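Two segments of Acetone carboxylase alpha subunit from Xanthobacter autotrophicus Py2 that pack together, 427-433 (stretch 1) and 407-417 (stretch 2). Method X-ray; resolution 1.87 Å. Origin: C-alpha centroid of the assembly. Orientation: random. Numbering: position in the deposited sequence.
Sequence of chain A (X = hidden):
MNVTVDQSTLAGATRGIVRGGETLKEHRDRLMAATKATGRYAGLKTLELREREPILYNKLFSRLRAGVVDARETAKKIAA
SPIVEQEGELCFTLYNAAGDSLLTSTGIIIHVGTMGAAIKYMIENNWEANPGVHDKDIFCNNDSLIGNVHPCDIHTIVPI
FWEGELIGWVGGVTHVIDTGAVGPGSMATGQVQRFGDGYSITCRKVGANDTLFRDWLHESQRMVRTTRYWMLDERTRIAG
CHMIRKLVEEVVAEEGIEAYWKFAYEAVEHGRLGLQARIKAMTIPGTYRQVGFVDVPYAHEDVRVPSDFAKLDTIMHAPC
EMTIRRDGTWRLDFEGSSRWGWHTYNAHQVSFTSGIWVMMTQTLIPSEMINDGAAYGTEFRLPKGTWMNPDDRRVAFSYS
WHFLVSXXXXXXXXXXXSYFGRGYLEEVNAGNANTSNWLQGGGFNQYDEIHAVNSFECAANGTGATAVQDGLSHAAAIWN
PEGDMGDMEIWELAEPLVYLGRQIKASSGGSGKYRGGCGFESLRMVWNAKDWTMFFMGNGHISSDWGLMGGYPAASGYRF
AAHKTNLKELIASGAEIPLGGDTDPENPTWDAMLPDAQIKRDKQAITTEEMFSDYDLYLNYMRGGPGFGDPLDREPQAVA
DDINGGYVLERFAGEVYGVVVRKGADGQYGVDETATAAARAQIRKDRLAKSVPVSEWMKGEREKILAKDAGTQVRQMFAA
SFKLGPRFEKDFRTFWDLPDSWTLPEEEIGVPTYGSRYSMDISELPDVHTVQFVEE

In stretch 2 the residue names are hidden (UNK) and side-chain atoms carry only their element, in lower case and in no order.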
ATOM      1  N   GLU A 427       3.754  28.462 -36.392  1.00 13.84           N
ATOM      2  CA  GLU A 427       3.267  27.936 -35.108  1.00 13.64           C
ATOM      3  C   GLU A 427       2.313  26.757 -35.251  1.00 13.46           C
ATOM      4  O   GLU A 427       2.035  26.082 -34.255  1.00 13.29           O
ATOM      5  CB  GLU A 427       2.560  29.024 -34.291  1.00 13.71           C
ATOM      6  CG  GLU A 427       3.423  30.246 -33.966  1.00 14.05           C
ATOM      7  CD  GLU A 427       4.501  30.007 -32.909  1.00 14.12           C
ATOM      8  OE1 GLU A 427       4.606  28.875 -32.353  1.00 14.27           O
ATOM      9  OE2 GLU A 427       5.264  30.981 -32.576  1.00 14.38           O
ATOM     10  N   VAL A 428       1.791  26.502 -36.448  1.00 13.47           N
ATOM     11  CA  VAL A 428       0.864  25.389 -36.649  1.00 13.51           C
ATOM     12  C   VAL A 428       1.544  24.043 -36.268  1.00 13.44           C
ATOM     13  O   VAL A 428       2.727  23.834 -36.561  1.00 13.54           O
ATOM     14  CB  VAL A 428       0.351  25.357 -38.111  1.00 13.54           C
ATOM     15  CG1 VAL A 428      -0.347  24.051 -38.451  1.00 13.47           C
ATOM     16  CG2 VAL A 428      -0.535  26.573 -38.383  1.00 13.75           C
ATOM     17  N   ASN A 429       0.780  23.160 -35.607  1.00 13.40           N
ATOM     18  CA  ASN A 429       1.251  21.807 -35.277  1.00 13.26           C
ATOM     19  C   ASN A 429       0.018  20.917 -35.181  1.00 13.18           C
ATOM     20  O   ASN A 429      -0.929  21.227 -34.418  1.00 13.07           O
ATOM     21  CB  ASN A 429       2.049  21.851 -33.980  1.00 13.23           C
ATOM     22  CG  ASN A 429       2.725  20.527 -33.632  1.00 13.20           C
ATOM     23  OD1 ASN A 429       2.071  19.500 -33.477  1.00 12.88           O
ATOM     24  ND2 ASN A 429       4.054  20.565 -33.454  1.00 13.31           N
ATOM     25  N   ALA A 430      -0.013  19.848 -35.984  1.00 12.90           N
ATOM     26  CA  ALA A 430      -1.180  18.977 -36.058  1.00 12.74           C
ATOM     27  C   ALA A 430      -1.451  18.180 -34.768  1.00 12.54           C
ATOM     28  O   ALA A 430      -2.522  17.613 -34.637  1.00 12.56           O
ATOM     29  CB  ALA A 430      -1.044  18.033 -37.239  1.00 12.75           C
ATOM     30  N   GLY A 431      -0.478  18.126 -33.844  1.00 12.46           N
ATOM     31  CA  GLY A 431      -0.685  17.553 -32.514  1.00 12.29           C
ATOM     32  C   GLY A 431       0.392  16.578 -32.052  1.00 12.27           C
ATOM     33  O   GLY A 431       1.303  16.210 -32.798  1.00 12.37           O
ATOM     34  N   ASN A 432       0.293  16.175 -30.786  1.00 12.23           N
ATOM     35  CA  ASN A 432       1.250  15.241 -30.188  1.00 12.04           C
ATOM     36  C   ASN A 432       0.911  13.772 -30.469  1.00 11.99           C
ATOM     37  O   ASN A 432      -0.279  13.383 -30.559  1.00 12.04           O
ATOM     38  CB  ASN A 432       1.425  15.499 -28.677  1.00 11.90           C
ATOM     39  CG  ASN A 432       0.121  15.327 -27.879  1.00 11.81           C
ATOM     40  OD1 ASN A 432      -0.654  16.270 -27.742  1.00 11.80           O
ATOM     41  ND2 ASN A 432      -0.116  14.110 -27.358  1.00 11.66           N
ATOM     42  N   ALA A 433       1.974  12.959 -30.605  1.00 11.78           N
ATOM     43  CA  ALA A 433       1.865  11.514 -30.675  1.00 11.50           C
ATOM     44  C   ALA A 433       1.290  10.940 -29.401  1.00 11.28           C
ATOM     45  O   ALA A 433       1.413  11.544 -28.327  1.00 11.12           O
ATOM     46  CB  ALA A 433       3.236  10.902 -30.906  1.00 11.70           C
ATOM     47  N   UNK A 407      -6.468  12.866 -25.139  1.00 11.98           N
ATOM     48  CA  UNK A 407      -7.374  14.025 -25.108  1.00 12.28           C
ATOM     49  C   UNK A 407      -6.675  15.348 -25.433  1.00 12.33           C
ATOM     50  O   UNK A 407      -7.242  16.180 -26.140  1.00 12.43           O
ATOM     51  c   UNK A 407      -8.039  14.107 -23.740  1.00 12.27           C
ATOM     52  N   UNK A 408      -5.436  15.542 -24.968  1.00 12.29           N
ATOM     53  CA  UNK A 408      -4.726  16.822 -25.182  1.00 12.37           C
ATOM     54  C   UNK A 408      -4.381  17.091 -26.662  1.00 12.46           C
ATOM     55  O   UNK A 408      -4.367  18.260 -27.095  1.00 12.59           O
ATOM     56  c   UNK A 408      -3.313  16.530 -20.604  1.00 12.47           C
ATOM     57  c   UNK A 408      -3.648  16.909 -22.841  1.00 12.44           C
ATOM     58  c   UNK A 408      -1.488  15.726 -21.969  1.00 12.41           C
ATOM     59  c   UNK A 408      -3.460  16.936 -24.336  1.00 12.29           C
ATOM     60  c   UNK A 408      -2.685  16.104 -19.436  1.00 12.39           C
ATOM     61  c   UNK A 408      -1.461  15.491 -19.547  1.00 12.41           C
ATOM     62  c   UNK A 408      -2.732  16.358 -21.874  1.00 12.40           C
ATOM     63  n   UNK A 408      -4.512  17.179 -20.773  1.00 12.52           N
ATOM     64  c   UNK A 408      -4.693  17.406 -22.135  1.00 12.65           C
ATOM     65  c   UNK A 408      -0.855  15.322 -20.791  1.00 12.57           C
ATOM     66  N   UNK A 409      -4.113  16.043 -27.429  1.00 12.41           N
ATOM     67  CA  UNK A 409      -3.688  16.193 -28.831  1.00 12.74           C
ATOM     68  C   UNK A 409      -4.675  17.009 -29.693  1.00 12.87           C
ATOM     69  O   UNK A 409      -4.254  17.801 -30.530  1.00 12.72           O
ATOM     70  c   UNK A 409      -4.556  13.987 -29.688  1.00 13.21           C
ATOM     71  o   UNK A 409      -2.624  15.036 -30.720  1.00 13.34           O
ATOM     72  c   UNK A 409      -3.324  14.837 -29.475  1.00 13.03           C
ATOM     73  N   UNK A 410      -5.979  16.850 -29.455  1.00 13.06           N
ATOM     74  CA  UNK A 410      -6.996  17.587 -30.220  1.00 13.40           C
ATOM     75  C   UNK A 410      -6.928  19.110 -30.011  1.00 13.75           C
ATOM     76  O   UNK A 410      -7.278  19.865 -30.912  1.00 13.73           O
ATOM     77  c   UNK A 410      -8.378  17.075 -29.885  1.00 13.49           C
ATOM     78  N   UNK A 411      -6.451  19.566 -28.848  1.00 14.01           N
ATOM     79  CA  UNK A 411      -6.396  20.997 -28.560  1.00 14.82           C
ATOM     80  C   UNK A 411      -5.371  21.724 -29.430  1.00 14.87           C
ATOM     81  O   UNK A 411      -5.582  22.877 -29.798  1.00 14.14           O
ATOM     82  c   UNK A 411      -6.175  21.287 -27.065  1.00 15.34           C
ATOM     83  c   UNK A 411      -7.060  20.434 -26.098  1.00 16.28           C
ATOM     84  c   UNK A 411      -8.555  20.484 -26.379  1.00 16.94           C
ATOM     85  c   UNK A 411      -6.848  20.760 -24.625  1.00 16.78           C
ATOM     86  N   UNK A 412      -4.264  21.053 -29.794  1.00 15.28           N
ATOM     87  CA  UNK A 412      -3.317  21.619 -30.786  1.00 16.01           C
ATOM     88  C   UNK A 412      -3.994  21.922 -32.127  1.00 16.04           C
ATOM     89  O   UNK A 412      -3.675  22.922 -32.780  1.00 16.03           O
ATOM     90  c   UNK A 412      -1.174  19.372 -29.150  1.00 17.99           C
ATOM     91  c   UNK A 412      -1.147  20.373 -30.084  1.00 17.57           C
ATOM     92  c   UNK A 412       0.812  20.403 -28.869  1.00 18.08           C
ATOM     93  c   UNK A 412       2.018  22.512 -30.165  1.00 18.51           C
ATOM     94  c   UNK A 412       2.083  20.797 -28.437  1.00 18.41           C
ATOM     95  c   UNK A 412       2.682  21.847 -29.108  1.00 18.47           C
ATOM     96  n   UNK A 412       0.002  19.397 -28.409  1.00 18.12           N
ATOM     97  c   UNK A 412       0.750  22.112 -30.573  1.00 18.65           C
ATOM     98  c   UNK A 412      -2.177  20.645 -31.116  1.00 16.90           C
ATOM     99  c   UNK A 412       0.132  21.044 -29.919  1.00 17.95           C
ATOM    100  N   UNK A 413      -4.922  21.058 -32.562  1.00 15.71           N
ATOM    101  CA  UNK A 413      -5.611  21.278 -33.820  1.00 15.54           C
ATOM    102  C   UNK A 413      -6.489  22.534 -33.795  1.00 15.70           C
ATOM    103  O   UNK A 413      -6.494  23.338 -34.749  1.00 15.69           O
ATOM    104  n   UNK A 413      -6.797  15.765 -33.213  1.00 14.54           N
ATOM    105  c   UNK A 413      -5.604  18.809 -34.471  1.00 15.43           C
ATOM    106  c   UNK A 413      -6.331  17.732 -35.323  1.00 15.15           C
ATOM    107  c   UNK A 413      -6.444  20.053 -34.237  1.00 15.60           C
ATOM    108  n   UNK A 413      -7.621  17.344 -34.759  1.00 14.97           N
ATOM    109  n   UNK A 413      -9.059  16.188 -33.368  1.00 15.00           N
ATOM    110  c   UNK A 413      -7.806  16.441 -33.781  1.00 14.84           C
ATOM    111  N   UNK A 414      -7.232  22.724 -32.707  1.00 15.53           N
ATOM    112  CA  UNK A 414      -8.040  23.936 -32.587  1.00 15.88           C
ATOM    113  C   UNK A 414      -7.220  25.207 -32.591  1.00 15.93           C
ATOM    114  O   UNK A 414      -7.510  26.147 -33.345  1.00 15.89           O
ATOM    115  N   UNK A 415      -6.195  25.253 -31.731  1.00 15.60           N
ATOM    116  CA  UNK A 415      -5.290  26.410 -31.726  1.00 15.60           C
ATOM    117  C   UNK A 415      -4.627  26.639 -33.072  1.00 15.57           C
ATOM    118  O   UNK A 415      -4.477  27.796 -33.491  1.00 15.84           O
ATOM    119  c   UNK A 415      -3.394  26.378 -28.250  1.00 15.64           C
ATOM    120  c   UNK A 415      -4.210  26.313 -30.628  1.00 15.51           C
ATOM    121  c   UNK A 415      -4.827  28.205 -29.132  1.00 15.92           C
ATOM    122  c   UNK A 415      -4.554  26.721 -29.198  1.00 15.68           C
ATOM    123  N   UNK A 416      -4.238  25.564 -33.754  1.00 14.79           N
ATOM    124  CA  UNK A 416      -3.633  25.704 -35.082  1.00 14.83           C
ATOM    125  C   UNK A 416      -4.551  26.289 -36.140  1.00 14.74           C
ATOM    126  O   UNK A 416      -4.069  26.953 -37.054  1.00 14.64           O
ATOM    127  o   UNK A 416      -1.950  23.979 -34.691  1.00 14.23           O
ATOM    128  c   UNK A 416      -3.021  24.364 -35.554  1.00 14.68           C
ATOM    129  N   UNK A 417      -5.862  26.108 -36.020  1.00 14.98           N
ATOM    130  CA  UNK A 417      -6.784  26.775 -36.967  1.00 15.38           C
ATOM    131  C   UNK A 417      -6.721  28.292 -36.817  1.00 15.15           C
ATOM    132  O   UNK A 417      -6.816  29.004 -37.812  1.00 14.92           O
ATOM    133  c   UNK A 417      -8.234  26.282 -36.827  1.00 16.01           C
ATOM    134  n   UNK A 417      -9.837  20.945 -38.341  1.00 17.41           N
ATOM    135  n   UNK A 417      -9.929  22.971 -37.256  1.00 17.21           N
ATOM    136  n   UNK A 417      -9.698  22.928 -39.556  1.00 17.99           N
ATOM    137  c   UNK A 417      -9.893  24.415 -37.133  1.00 16.78           C
ATOM    138  c   UNK A 417      -8.441  24.850 -37.257  1.00 16.41           C
ATOM    139  c   UNK A 417      -9.811  22.290 -38.386  1.00 17.41           C
TER
HETATM  140  O   HOH W   1      -3.837  15.578 -33.328  1.00 10.72           O

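Position 407 carries one side-chain carbon and nothing beyond it, and its nearest atom on stretch 1, N432 OD1, is 8.7 Å from the CB. A single carbon is alanine, A407.

Position 408 has one carbon followed by fused five- and six-membered rings of eight carbons and one nitrogen, which only tryptophan provides. W408 starts sideways, but its ring leads away; its CB lies 4.5 Å from N432 OD1.

At position 409 the first carbon bears one oxygen and one carbon, a beta-branched hydroxyl, and points toward stretch 1. The oxygen lies 2.9 Å from N432 O. This is threonine, and T409 OG1 donates a hydrogen bond to that carbonyl.

Position 410 again shows one carbon, directed away, its CB 7.6 Å from A430 O: A410. Position 411 has four carbons forked at the second, which is leucine, and L411 also points away.

Position 412 repeats the pattern of one carbon plus a fused bicycle with eight carbons and one nitrogen, now directed toward stretch 1. It is W412, with chi1 of -70° (m). N429 OD1 and the G431 carbonyl carbon lie over one face of its ring, N429 CB comes within 3.7 Å of CE3, and N432 OD1 approaches the ring edge, 3.3 Å from NE1.

Position 413 runs through three carbons and a nitrogen to a carbon holding two more nitrogens, a guanidinium, hence arginine. The chain of R413 passes the loop, its CG 3.3 Å from A430 O.

Position 414 has no side-chain atoms, so it is G414, and it makes no contact. Position 415 has four carbons forked at the second, L415, whose CB is the nearest atom, 7.1 Å from N429 O.

Position 416 has one carbon and one oxygen, pointing toward stretch 1, as in serine. S416 OG is 2.9 Å from N429 O and 2.8 Å from W412 O; its single proton has both acceptors within reach. V428 CA lies 3.7 Å from the same OG.

Position 417 repeats the arginine pattern of three carbons, a nitrogen and a carbon with two nitrogens. R417 points away and makes no contact.

The contact works because T409, W412 and S416 recur at intervals of three and four along the helix and all point toward a loop without regular structure. The register follows the helix: V428 CA is 4.8 Å from S416 CA, and G431 CA is 4.9 Å from T409 CA. That closeness leaves no room for a side chain at G431, where an ideal CB would sit 2.6 Å from T409 OG1; the backbone angles of 133/172 independently call for glycine. N429 OD1 accepts a hydrogen bond from G431 N at 2.9 Å, bracing the loop beside W412. A water completes the polar network, donating to T409 OG1 (2.9 Å from its O) and A430 O (2.8 Å from its O) and accepting from R413 NH1 (3.0 Å from its O). Together the two stretches bury 451 Å².

Stretch 2 407-417: AWTALWRGLSR
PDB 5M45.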